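Local coordinates for fluorescence recovery protein (Synechocystis sp., PDB 4JDX), which speeds conversion of the active red form of orange carotenoid protein back to its orange form, so that fluorescence recovers after non-photochemical quenching, at residues D36-L39 and A40-A44; A44-S47 and Q48-Q51; W56-H59 and D60-A64; I81-F84 and A85-K89; G91-Q94 and A95-T99. All coordinates share one frame; numbering follows the deposited sequence.

Contact 1. Residues D36-L39 and A40-A44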
loop_
_atom_site.group_PDB
_atom_site.type_symbol
_atom_site.label_atom_id
_atom_site.label_comp_id
_atom_site.label_asym_id
_atom_site.label_seq_id
_atom_site.Cartn_x
_atom_site.Cartn_y
_atom_site.Cartn_z
ATOM N N ASP A 36 -13.996 -3.394 -7.895
ATOM C CA ASP A 36 -13.713 -4.569 -8.708
ATOM C C ASP A 36 -12.507 -4.332 -9.609
ATOM O O ASP A 36 -11.625 -5.186 -9.719
ATOM C CB ASP A 36 -14.937 -4.947 -9.545
ATOM C CG ASP A 36 -16.043 -5.564 -8.711
ATOM O OD1 ASP A 36 -15.742 -6.099 -7.624
ATOM O OD2 ASP A 36 -17.212 -5.519 -9.143
ATOM N N GLY A 37 -12.463 -3.167 -10.243
ATOM C CA GLY A 37 -11.356 -2.826 -11.116
ATOM C C GLY A 37 -10.069 -2.694 -10.326
ATOM O O GLY A 37 -9.036 -3.245 -10.703
ATOM N N LEU A 38 -10.140 -1.966 -9.216
ATOM C CA LEU A 38 -8.984 -1.746 -8.358
ATOM C C LEU A 38 -8.384 -3.074 -7.923
ATOM O O LEU A 38 -7.186 -3.316 -8.076
ATOM C CB LEU A 38 -9.384 -0.947 -7.119
ATOM C CG LEU A 38 -8.258 -0.740 -6.102
ATOM C CD1 LEU A 38 -7.054 -0.099 -6.779
ATOM C CD2 LEU A 38 -8.736 0.098 -4.924
ATOM N N LEU A 39 -9.233 -3.929 -7.369
ATOM C CA LEU A 39 -8.817 -5.240 -6.906
ATOM C C LEU A 39 -8.087 -6.008 -8.007
ATOM O O LEU A 39 -7.023 -6.579 -7.774
ATOM C CB LEU A 39 -10.037 -6.029 -6.436
ATOM C CG LEU A 39 -9.757 -7.402 -5.833
ATOM C CD1 LEU A 39 -8.674 -7.310 -4.761
ATOM C CD2 LEU A 39 -11.043 -7.996 -5.270
ATOM N N ALA A 40 -8.658 -6.004 -9.208
ATOM C CA ALA A 40 -8.105 -6.747 -10.338
ATOM C C ALA A 40 -6.700 -6.270 -10.696
ATOM O O ALA A 40 -5.796 -7.080 -10.902
ATOM C CB ALA A 40 -9.028 -6.626 -11.548
ATOM N N THR A 41 -6.520 -4.954 -10.772
ATOM C CA THR A 41 -5.218 -4.383 -11.108
ATOM C C THR A 41 -4.196 -4.719 -10.029
ATOM O O THR A 41 -3.097 -5.183 -10.324
ATOM C CB THR A 41 -5.280 -2.847 -11.276
ATOM O OG1 THR A 41 -5.753 -2.240 -10.067
ATOM C CG2 THR A 41 -6.188 -2.464 -12.434
ATOM N N VAL A 42 -4.577 -4.481 -8.779
ATOM C CA VAL A 42 -3.724 -4.774 -7.635
ATOM C C VAL A 42 -3.307 -6.237 -7.643
ATOM O O VAL A 42 -2.124 -6.564 -7.534
ATOM C CB VAL A 42 -4.461 -4.479 -6.313
ATOM C CG1 VAL A 42 -3.700 -5.057 -5.112
ATOM C CG2 VAL A 42 -4.681 -2.981 -6.155
ATOM N N GLN A 43 -4.296 -7.113 -7.773
ATOM C CA GLN A 43 -4.063 -8.549 -7.777
ATOM C C GLN A 43 -3.129 -8.929 -8.919
ATOM O O GLN A 43 -2.423 -9.937 -8.850
ATOM C CB GLN A 43 -5.393 -9.291 -7.924
ATOM C CG GLN A 43 -5.579 -10.435 -6.946
ATOM C CD GLN A 43 -7.029 -10.856 -6.811
ATOM O OE1 GLN A 43 -7.897 -10.371 -7.533
ATOM N NE2 GLN A 43 -7.298 -11.760 -5.880
ATOM N N ALA A 44 -3.118 -8.103 -9.960
ATOM C CA ALA A 44 -2.366 -8.397 -11.172
ATOM C C ALA A 44 -0.915 -7.948 -11.047
ATOM O O ALA A 44 0.006 -8.746 -11.220
ATOM C CB ALA A 44 -3.027 -7.729 -12.373
#
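The carbonyl oxygen of Leu38 is gripped twice from the next turn of the helix. Thr41 OG1 donates to Leu38 O at 2.7 Å, and Val42 N donates to the same atom over 2.9 Å. The amide bond is almost straight at 173°, whereas the hydroxyl comes in from the flank, tilted out of the carbonyl plane. Thr41 can reach back because its OG1 stands between its own backbone N and carbonyl carbon (chi1 59°); its CG2 is thereby laid against the carbonyl one turn earlier, 3.4 Å from Gly37 O. Leu38 CD1 meets Val42 CG2 at 3.8 Å, an apolar pair one turn apart, and Val42 CG2 also lies against Leu38 O. The Leu38 and Val42 side chains continue onto Phe61 and Leu62 of helix 53-70 and onto Leu55 of the second subunit. Further round, Gln43 OE1 lies 3.9 Å from Leu39 CG, while its NE2 makes a weak hydrogen bond to Ala46 O of the second subunit. The threonine hydroxyl thus spends its polarity on the backbone, so its flank can sit beside Phe61, while the Leu38-Val42 pair is left to pack between helices and subunits.

Contact 2. Residues A44-S47 and Q48-Q51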
loop_
_atom_site.group_PDB
_atom_site.type_symbol
_atom_site.label_atom_id
_atom_site.label_comp_id
_atom_site.label_asym_id
_atom_site.label_seq_id
_atom_site.Cartn_x
_atom_site.Cartn_y
_atom_site.Cartn_z
ATOM N N ALA A 44 -3.118 -8.103 -9.960
ATOM C CA ALA A 44 -2.366 -8.397 -11.172
ATOM C C ALA A 44 -0.915 -7.948 -11.047
ATOM O O ALA A 44 0.006 -8.746 -11.220
ATOM C CB ALA A 44 -3.027 -7.729 -12.373
ATOM N N GLN A 45 -0.714 -6.672 -10.733
ATOM C CA GLN A 45 0.629 -6.106 -10.684
ATOM C C GLN A 45 1.382 -6.571 -9.438
ATOM O O GLN A 45 2.555 -6.245 -9.254
ATOM C CB GLN A 45 0.585 -4.576 -10.757
ATOM C CG GLN A 45 -0.107 -3.904 -9.590
ATOM C CD GLN A 45 -0.040 -2.387 -9.663
ATOM O OE1 GLN A 45 -1.059 -1.716 -9.826
ATOM N NE2 GLN A 45 1.164 -1.840 -9.535
ATOM N N ALA A 46 0.701 -7.342 -8.596
ATOM C CA ALA A 46 1.321 -7.940 -7.422
ATOM C C ALA A 46 1.914 -9.298 -7.788
ATOM O O ALA A 46 2.918 -9.722 -7.214
ATOM C CB ALA A 46 0.301 -8.086 -6.300
ATOM N N SER A 47 1.284 -9.974 -8.745
ATOM C CA SER A 47 1.775 -11.259 -9.237
ATOM C C SER A 47 2.897 -11.046 -10.249
ATOM O O SER A 47 3.688 -11.952 -10.516
ATOM C CB SER A 47 0.640 -12.064 -9.878
ATOM O OG SER A 47 0.181 -11.458 -11.074
ATOM N N GLN A 48 2.960 -9.840 -10.804
ATOM C CA GLN A 48 3.978 -9.496 -11.788
ATOM C C GLN A 48 5.210 -8.915 -11.107
ATOM O O GLN A 48 6.157 -8.493 -11.772
ATOM C CB GLN A 48 3.423 -8.486 -12.794
ATOM C CG GLN A 48 2.282 -9.017 -13.639
ATOM C CD GLN A 48 1.772 -7.993 -14.635
ATOM O OE1 GLN A 48 2.544 -7.424 -15.406
ATOM N NE2 GLN A 48 0.466 -7.750 -14.619
ATOM N N ILE A 49 5.196 -8.896 -9.778
ATOM C CA ILE A 49 6.311 -8.351 -9.020
ATOM C C ILE A 49 7.543 -9.232 -9.138
ATOM O O ILE A 49 7.473 -10.451 -8.988
ATOM C CB ILE A 49 5.967 -8.196 -7.534
ATOM C CG1 ILE A 49 4.898 -7.118 -7.353
ATOM C CG2 ILE A 49 7.220 -7.853 -6.736
ATOM C CD1 ILE A 49 4.569 -6.810 -5.906
ATOM N N THR A 50 8.675 -8.592 -9.405
ATOM C CA THR A 50 9.957 -9.276 -9.465
ATOM C C THR A 50 10.955 -8.501 -8.622
ATOM O O THR A 50 11.539 -9.031 -7.679
ATOM C CB THR A 50 10.476 -9.358 -10.909
ATOM O OG1 THR A 50 10.410 -8.059 -11.513
ATOM C CG2 THR A 50 9.646 -10.338 -11.722
ATOM N N GLN A 51 11.133 -7.235 -8.975
ATOM C CA GLN A 51 11.965 -6.319 -8.213
ATOM C C GLN A 51 11.155 -5.850 -7.010
ATOM O O GLN A 51 9.934 -5.992 -6.996
ATOM C CB GLN A 51 12.347 -5.137 -9.100
ATOM C CG GLN A 51 13.432 -4.240 -8.546
ATOM C CD GLN A 51 13.825 -3.149 -9.523
ATOM O OE1 GLN A 51 13.560 -3.250 -10.719
ATOM N NE2 GLN A 51 14.455 -2.096 -9.016
#
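The carboxamide of Gln48 folds back beside Ala44, its NE2 end leading. NE2 stands 4.2 Å from Ala44 CB and 3.6 Å from Ala44 O, a loose approach without stacking. The other flat side chain, the amide of Gln45, turns to helix 53-70 instead and packs against Leu58 and Phe61. The Gln48 chain runs extended beyond CG, and with CG beside the backbone N (chi1 -64°) it passes close to the Ala44 carbonyl, CG being 3.3 Å from Ala44 O. That oxygen is shared. Ser47 OG donates to Ala44 O at 2.7 Å, and the amides of Ser47 and Gln48 add only weak bonds to it. Near the end of helix 17-47, where the chain enters the connection to helix 53-70 and the bend of a helical hairpin, main-chain bonding to Ala44 O is therefore weak, and the serine hydroxyl supplies its shortest bond. Past this point Ile49 bends back over the helix end. Its CG1 is wedged against two carbonyls, 3.1 Å from Gln45 O and 3.3 Å from Ala46 O, and CD1 reaches along to 3.8 Å from Ala46 CA. The loop is tied forward as well, since the backbone amides of Thr50 and Gln51 both bond to Asp54 OD2. Across the dimer, Ile49 packs on Leu39 of the second subunit, and Ala46 meets its own counterpart there.

Contact 3. Residues W56-H59 and D60-A64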
loop_
_atom_site.group_PDB
_atom_site.type_symbol
_atom_site.label_atom_id
_atom_site.label_comp_id
_atom_site.label_asym_id
_atom_site.label_seq_id
_atom_site.Cartn_x
_atom_site.Cartn_y
_atom_site.Cartn_z
ATOM N N TRP A 56 6.875 -1.256 -4.019
ATOM C CA TRP A 56 6.712 0.103 -3.513
ATOM C C TRP A 56 5.863 0.937 -4.470
ATOM O O TRP A 56 5.114 1.816 -4.044
ATOM C CB TRP A 56 8.074 0.768 -3.294
ATOM C CG TRP A 56 8.957 0.046 -2.306
ATOM C CD1 TRP A 56 10.262 -0.315 -2.481
ATOM C CD2 TRP A 56 8.592 -0.407 -0.995
ATOM N NE1 TRP A 56 10.733 -0.957 -1.362
ATOM C CE2 TRP A 56 9.727 -1.027 -0.436
ATOM C CE3 TRP A 56 7.418 -0.346 -0.240
ATOM C CZ2 TRP A 56 9.722 -1.582 0.842
ATOM C CZ3 TRP A 56 7.416 -0.897 1.027
ATOM C CH2 TRP A 56 8.559 -1.507 1.554
ATOM N N LYS A 57 5.984 0.657 -5.763
ATOM C CA LYS A 57 5.159 1.317 -6.766
ATOM C C LYS A 57 3.700 0.950 -6.542
ATOM O O LYS A 57 2.813 1.798 -6.628
ATOM C CB LYS A 57 5.582 0.896 -8.172
ATOM C CG LYS A 57 6.919 1.453 -8.610
ATOM C CD LYS A 57 7.202 1.118 -10.062
ATOM C CE LYS A 57 8.620 1.493 -10.455
ATOM N NZ LYS A 57 9.609 0.526 -9.910
ATOM N N LEU A 58 3.466 -0.326 -6.255
ATOM C CA LEU A 58 2.126 -0.822 -5.970
ATOM C C LEU A 58 1.583 -0.138 -4.728
ATOM O O LEU A 58 0.424 0.271 -4.679
ATOM C CB LEU A 58 2.160 -2.333 -5.750
ATOM C CG LEU A 58 0.880 -2.951 -5.181
ATOM C CD1 LEU A 58 -0.287 -2.785 -6.154
ATOM C CD2 LEU A 58 1.115 -4.416 -4.834
ATOM N N HIS A 59 2.435 -0.024 -3.717
ATOM C CA HIS A 59 2.062 0.634 -2.477
ATOM C C HIS A 59 1.635 2.076 -2.730
ATOM O O HIS A 59 0.617 2.533 -2.208
ATOM C CB HIS A 59 3.232 0.614 -1.501
ATOM C CG HIS A 59 2.977 1.392 -0.249
ATOM N ND1 HIS A 59 2.078 0.981 0.707
ATOM C CD2 HIS A 59 3.493 2.563 0.190
ATOM C CE1 HIS A 59 2.058 1.863 1.693
ATOM N NE2 HIS A 59 2.905 2.831 1.405
ATOM N N ASP A 60 2.419 2.787 -3.534
ATOM C CA ASP A 60 2.124 4.176 -3.860
ATOM C C ASP A 60 0.785 4.267 -4.580
ATOM O O ASP A 60 -0.014 5.169 -4.326
ATOM C CB ASP A 60 3.225 4.763 -4.744
ATOM C CG ASP A 60 4.564 4.848 -4.036
ATOM O OD1 ASP A 60 4.583 4.854 -2.787
ATOM O OD2 ASP A 60 5.597 4.916 -4.735
ATOM N N PHE A 61 0.554 3.319 -5.481
ATOM C CA PHE A 61 -0.685 3.254 -6.248
ATOM C C PHE A 61 -1.902 3.108 -5.335
ATOM O O PHE A 61 -2.879 3.842 -5.476
ATOM C CB PHE A 61 -0.620 2.091 -7.243
ATOM C CG PHE A 61 -1.918 1.821 -7.953
ATOM C CD1 PHE A 61 -2.304 2.585 -9.037
ATOM C CD2 PHE A 61 -2.747 0.795 -7.540
ATOM C CE1 PHE A 61 -3.496 2.336 -9.689
ATOM C CE2 PHE A 61 -3.938 0.541 -8.189
ATOM C CZ PHE A 61 -4.312 1.312 -9.264
ATOM N N LEU A 62 -1.840 2.162 -4.401
ATOM C CA LEU A 62 -2.932 1.941 -3.451
ATOM C C LEU A 62 -3.183 3.163 -2.577
ATOM O O LEU A 62 -4.328 3.558 -2.362
ATOM C CB LEU A 62 -2.629 0.742 -2.551
ATOM C CG LEU A 62 -2.992 -0.635 -3.102
ATOM C CD1 LEU A 62 -2.323 -1.723 -2.274
ATOM C CD2 LEU A 62 -4.507 -0.817 -3.123
ATOM N N SER A 63 -2.106 3.747 -2.061
ATOM C CA SER A 63 -2.214 4.928 -1.214
ATOM C C SER A 63 -2.991 6.013 -1.940
ATOM O O SER A 63 -3.861 6.666 -1.362
ATOM C CB SER A 63 -0.827 5.461 -0.846
ATOM O OG SER A 63 -0.175 4.652 0.128
ATOM N N ALA A 64 -2.675 6.186 -3.217
ATOM C CA ALA A 64 -3.239 7.262 -4.020
ATOM C C ALA A 64 -4.676 6.946 -4.412
ATOM O O ALA A 64 -5.572 7.773 -4.239
ATOM C CB ALA A 64 -2.389 7.487 -5.265
#
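Ser63 OG lies over one face of the His59 imidazole, 3.8 Å from His59 NE2 and displaced toward the rim of the ring. The two side chains are brought together by the helix itself: Ser63 N bonds to His59 O at 3.0 Å with an angle of 167°, and the ring turns along the helix because its CG is held trans to the backbone N (chi1 174°). The serine proton is not committed, for OG is in weak range of His59 O and also of His59 NE2 of the second subunit. Asp60 leaves the helix nearly at right angles to His59, its carboxylate 57° from the ring plane, with OD1 3.9 Å from His59 CD2. The same carboxylate faces another oxygen, OD2 being 3.2 Å from Trp56 O. Arg66 of the second subunit is likely to ease this meeting of acceptors, since its NH1 makes a long, weak ion pair with Asp60 OD1 and a weak hydrogen bond to Trp56 O. An alanine in place of His59 would probably leave the Ser63 hydroxyl without its ring neighbour, deprive Ser63 of the second subunit of the imidazole it weakly bonds, and open a gap where Arg66 of that subunit packs. Further round, Phe61 CB lies 3.3 Å from Leu58 O, which sits near the plane of the phenyl ring at its edge, and Leu58 CG is a loose 4.5 Å from Leu62 CD1. Leu58, Phe61 and Leu62 turn to helix 17-47, and Leu62 also packs on His59 of the second subunit.

Contact 4. Residues I81-F84 and A85-K89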
loop_
_atom_site.group_PDB
_atom_site.type_symbol
_atom_site.label_atom_id
_atom_site.label_comp_id
_atom_site.label_asym_id
_atom_site.label_seq_id
_atom_site.Cartn_x
_atom_site.Cartn_y
_atom_site.Cartn_z
ATOM N N ILE A 81 -22.452 17.200 -10.667
ATOM C CA ILE A 81 -22.506 17.108 -12.123
ATOM C C ILE A 81 -21.131 16.772 -12.689
ATOM O O ILE A 81 -21.010 15.984 -13.628
ATOM C CB ILE A 81 -22.993 18.424 -12.760
ATOM C CG1 ILE A 81 -24.445 18.698 -12.366
ATOM C CG2 ILE A 81 -22.859 18.366 -14.281
ATOM C CD1 ILE A 81 -25.444 17.741 -13.001
ATOM N N PHE A 82 -20.098 17.376 -12.112
ATOM C CA PHE A 82 -18.727 17.126 -12.538
ATOM C C PHE A 82 -18.344 15.685 -12.230
ATOM O O PHE A 82 -17.649 15.034 -13.010
ATOM C CB PHE A 82 -17.763 18.084 -11.827
ATOM C CG PHE A 82 -18.021 19.543 -12.120
ATOM C CD1 PHE A 82 -18.655 19.931 -13.287
ATOM C CD2 PHE A 82 -17.626 20.525 -11.227
ATOM C CE1 PHE A 82 -18.889 21.266 -13.556
ATOM C CE2 PHE A 82 -17.860 21.862 -11.493
ATOM C CZ PHE A 82 -18.491 22.232 -12.658
ATOM N N VAL A 83 -18.817 15.188 -11.092
ATOM C CA VAL A 83 -18.501 13.834 -10.656
ATOM C C VAL A 83 -19.009 12.817 -11.669
ATOM O O VAL A 83 -18.270 11.928 -12.089
ATOM C CB VAL A 83 -19.121 13.522 -9.275
ATOM C CG1 VAL A 83 -18.904 12.057 -8.900
ATOM C CG2 VAL A 83 -18.546 14.446 -8.205
ATOM N N PHE A 84 -20.272 12.949 -12.062
ATOM C CA PHE A 84 -20.862 12.035 -13.036
ATOM C C PHE A 84 -20.077 12.032 -14.343
ATOM O O PHE A 84 -19.830 10.976 -14.925
ATOM C CB PHE A 84 -22.328 12.388 -13.298
ATOM C CG PHE A 84 -23.275 11.827 -12.274
ATOM C CD1 PHE A 84 -23.360 10.463 -12.073
ATOM C CD2 PHE A 84 -24.076 12.660 -11.514
ATOM C CE1 PHE A 84 -24.223 9.942 -11.132
ATOM C CE2 PHE A 84 -24.942 12.140 -10.572
ATOM C CZ PHE A 84 -25.015 10.780 -10.383
ATOM N N ALA A 85 -19.675 13.217 -14.788
ATOM C CA ALA A 85 -18.880 13.353 -16.001
ATOM C C ALA A 85 -17.596 12.538 -15.883
ATOM O O ALA A 85 -17.210 11.826 -16.811
ATOM C CB ALA A 85 -18.555 14.817 -16.254
ATOM N N GLN A 86 -16.941 12.646 -14.732
ATOM C CA GLN A 86 -15.705 11.911 -14.479
ATOM C C GLN A 86 -15.957 10.405 -14.500
ATOM O O GLN A 86 -15.222 9.649 -15.138
ATOM C CB GLN A 86 -15.111 12.313 -13.130
ATOM C CG GLN A 86 -13.725 11.743 -12.876
ATOM C CD GLN A 86 -12.674 12.317 -13.815
ATOM O OE1 GLN A 86 -12.847 13.403 -14.368
ATOM N NE2 GLN A 86 -11.578 11.588 -13.999
ATOM N N LEU A 87 -17.000 9.978 -13.795
ATOM C CA LEU A 87 -17.388 8.573 -13.749
ATOM C C LEU A 87 -17.660 8.035 -15.147
ATOM O O LEU A 87 -17.306 6.900 -15.469
ATOM C CB LEU A 87 -18.640 8.399 -12.889
ATOM C CG LEU A 87 -18.477 8.751 -11.410
ATOM C CD1 LEU A 87 -19.814 8.648 -10.685
ATOM C CD2 LEU A 87 -17.419 7.860 -10.756
ATOM N N LEU A 88 -18.293 8.861 -15.974
ATOM C CA LEU A 88 -18.617 8.484 -17.342
ATOM C C LEU A 88 -17.343 8.366 -18.166
ATOM O O LEU A 88 -17.176 7.431 -18.951
ATOM C CB LEU A 88 -19.537 9.530 -17.965
ATOM C CG LEU A 88 -20.005 9.256 -19.393
ATOM C CD1 LEU A 88 -20.874 8.005 -19.451
ATOM C CD2 LEU A 88 -20.751 10.466 -19.924
ATOM N N LYS A 89 -16.441 9.322 -17.975
ATOM C CA LYS A 89 -15.169 9.323 -18.679
ATOM C C LYS A 89 -14.328 8.118 -18.267
ATOM O O LYS A 89 -13.592 7.555 -19.078
ATOM C CB LYS A 89 -14.406 10.615 -18.386
ATOM C CG LYS A 89 -13.262 10.876 -19.346
ATOM C CD LYS A 89 -12.482 12.116 -18.965
ATOM C CE LYS A 89 -11.368 12.379 -19.960
ATOM N NZ LYS A 89 -10.380 13.359 -19.440
#
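Regular alpha-helical bonding joins residues 81-84 to 85-89 through four successive main-chain bonds, the longest being 3.3 Å from Ala85 N to Ile81 O. Leu87 is the side chain at the centre. It runs alongside Val83, both pointing the same way, and its CD1 is 4.0 Å from Val83 CG1. Because CG of Leu87 sits trans to its own carbonyl carbon (chi1 -64°), the branch leans back over the preceding turn, where CG comes 3.3 Å from Val83 O. From there CD1 also approaches the Phe84 ring obliquely, 4.2 Å from Phe84 CD1. The ring goes on to meet that of Phe27 at about 50°, and Phe27 touches Val83 and Leu87 too. Replacing Leu87 with an alanine would probably open a gap between Val83, Phe84 and Phe27 and leave the nearby Val93 with less to pack on. Ala85, small and buried, turns to Leu112, whereas Gln86, bent at chi2 (67°), turns its amide away and bonds through NE2 to Glu90 OE2. Val83, Phe84 and Leu87 thus meet helix 17-47 by apolar packing, Ala85 meets helix 103-114, and the exposed Gln86 satisfies its amide nitrogen with a carboxylate on its own side.

Contact 5. Residues G91-Q94 and A95-T99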
loop_
_atom_site.group_PDB
_atom_site.type_symbol
_atom_site.label_atom_id
_atom_site.label_comp_id
_atom_site.label_asym_id
_atom_site.label_seq_id
_atom_site.Cartn_x
_atom_site.Cartn_y
_atom_site.Cartn_z
ATOM N N GLY A 91 -15.556 5.299 -17.298
ATOM C CA GLY A 91 -16.275 4.079 -17.620
ATOM C C GLY A 91 -16.924 3.427 -16.411
ATOM O O GLY A 91 -17.306 2.257 -16.463
ATOM N N LEU A 92 -17.052 4.183 -15.325
ATOM C CA LEU A 92 -17.647 3.669 -14.094
ATOM C C LEU A 92 -19.173 3.749 -14.129
ATOM O O LEU A 92 -19.858 3.090 -13.346
ATOM C CB LEU A 92 -17.093 4.420 -12.882
ATOM C CG LEU A 92 -15.613 4.140 -12.597
ATOM C CD1 LEU A 92 -15.113 4.951 -11.409
ATOM C CD2 LEU A 92 -15.386 2.652 -12.369
ATOM N N VAL A 93 -19.697 4.565 -15.038
ATOM C CA VAL A 93 -21.123 4.550 -15.342
ATOM C C VAL A 93 -21.324 4.627 -16.850
ATOM O O VAL A 93 -20.496 5.187 -17.571
ATOM C CB VAL A 93 -21.877 5.718 -14.671
ATOM C CG1 VAL A 93 -21.657 5.699 -13.162
ATOM C CG2 VAL A 93 -21.457 7.054 -15.278
ATOM N N GLN A 94 -22.424 4.053 -17.321
ATOM C CA GLN A 94 -22.768 4.105 -18.734
ATOM C C GLN A 94 -23.777 5.224 -18.966
ATOM O O GLN A 94 -24.597 5.520 -18.097
ATOM C CB GLN A 94 -23.328 2.756 -19.193
ATOM C CG GLN A 94 -22.343 1.604 -19.035
ATOM C CD GLN A 94 -21.107 1.771 -19.901
ATOM O OE1 GLN A 94 -19.995 1.924 -19.395
ATOM N NE2 GLN A 94 -21.297 1.738 -21.215
ATOM N N ALA A 95 -23.696 5.858 -20.131
ATOM C CA ALA A 95 -24.582 6.967 -20.474
ATOM C C ALA A 95 -26.048 6.569 -20.320
ATOM O O ALA A 95 -26.887 7.389 -19.945
ATOM C CB ALA A 95 -24.311 7.424 -21.897
ATOM N N GLU A 96 -26.346 5.304 -20.597
ATOM C CA GLU A 96 -27.717 4.807 -20.556
ATOM C C GLU A 96 -28.271 4.816 -19.131
ATOM O O GLU A 96 -29.484 4.771 -18.926
ATOM C CB GLU A 96 -27.792 3.390 -21.138
ATOM C CG GLU A 96 -27.173 3.244 -22.523
ATOM C CD GLU A 96 -25.693 2.904 -22.469
ATOM O OE1 GLU A 96 -24.869 3.777 -22.817
ATOM O OE2 GLU A 96 -25.356 1.767 -22.075
ATOM N N GLU A 97 -27.375 4.884 -18.151
ATOM C CA GLU A 97 -27.761 4.849 -16.744
ATOM C C GLU A 97 -28.098 6.242 -16.208
ATOM O O GLU A 97 -28.406 6.399 -15.024
ATOM C CB GLU A 97 -26.634 4.225 -15.914
ATOM C CG GLU A 97 -26.351 2.773 -16.265
ATOM C CD GLU A 97 -25.167 2.198 -15.515
ATOM O OE1 GLU A 97 -24.226 2.957 -15.201
ATOM O OE2 GLU A 97 -25.180 0.980 -15.235
ATOM N N LEU A 98 -28.048 7.243 -17.082
ATOM C CA LEU A 98 -28.308 8.627 -16.694
ATOM C C LEU A 98 -29.705 9.094 -17.095
ATOM O O LEU A 98 -30.069 10.246 -16.863
ATOM C CB LEU A 98 -27.273 9.545 -17.343
ATOM C CG LEU A 98 -25.820 9.288 -16.946
ATOM C CD1 LEU A 98 -24.877 10.102 -17.825
ATOM C CD2 LEU A 98 -25.614 9.607 -15.471
ATOM N N THR A 99 -30.489 8.196 -17.682
ATOM C CA THR A 99 -31.766 8.565 -18.284
ATOM C C THR A 99 -32.853 8.904 -17.262
ATOM O O THR A 99 -33.954 9.303 -17.638
ATOM C CB THR A 99 -32.291 7.439 -19.193
ATOM O OG1 THR A 99 -32.529 6.264 -18.408
ATOM C CG2 THR A 99 -31.289 7.123 -20.297
#
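Glu97 reaches back along the chain to Gln94, and from CB to OE1 each atom meets Gln94 or the backbone of residues 93-94. CB rests 3.3 Å from Gln94 O and CG 3.7 Å from the same oxygen, so the aliphatic part lies against the Gln94 carbonyl. With CG beside the backbone N and the chain extended beyond it (chi2 176°), CD arrives 3.8 Å from Gln94 N. OE1 completes the reach, accepting from Gln94 N at 3.0 Å in a bond of 168°, although the N-H comes from well above the carboxylate plane. OE1 also lies 3.5 Å from Val93 CA. The other oxygen, OE2, forms a salt bridge with Arg33 of helix 17-47, whose NH1 bonds to Leu92 O; one arginine therefore steadies the loop at two places and should favour a charged carboxylate. In return Glu97 N donates to Gln94 O at 2.9 Å, which closes a ring of reciprocal bonds between the two residues. Beside it, Glu96 runs alongside Gln94, its OE2 3.7 Å from Gln94 CB and its carboxylate steeply inclined to the amide. Buried Val93 packs on Leu26, Ala30 and Leu88. Upstream, Gly91 has positive phi (76°) and ends the preceding helix in a Schellman motif. The bond from a glutamate side chain to the amide three residues earlier is one half of a capping box, seen here at the start of the short 3-10 turn 95-97.

In the fold
The five contacts fall into two groups. Contacts 1, 2 and 3 lie on the helical hairpin of helices 17-47 and 53-70, and all touch the second subunit. Contact 1 runs into contact 2 through Ala44, and contact 3 packs against both: Leu38 CD1 meets Phe61 CE2 at 3.5 Å, and Gln45 CD meets Leu58 CD1 at 3.5 Å. Contacts 4 and 5, centres 10 Å apart, join through a probable hydrogen bond of 2.7 Å from Leu92 N to Leu87 O, and neither touches the other chain. Between the groups, contacts 2 and 5 have centres 33 Å apart, contacts 1 and 5 nearest atoms about 7 Å apart; helix 17-47 spans both regions.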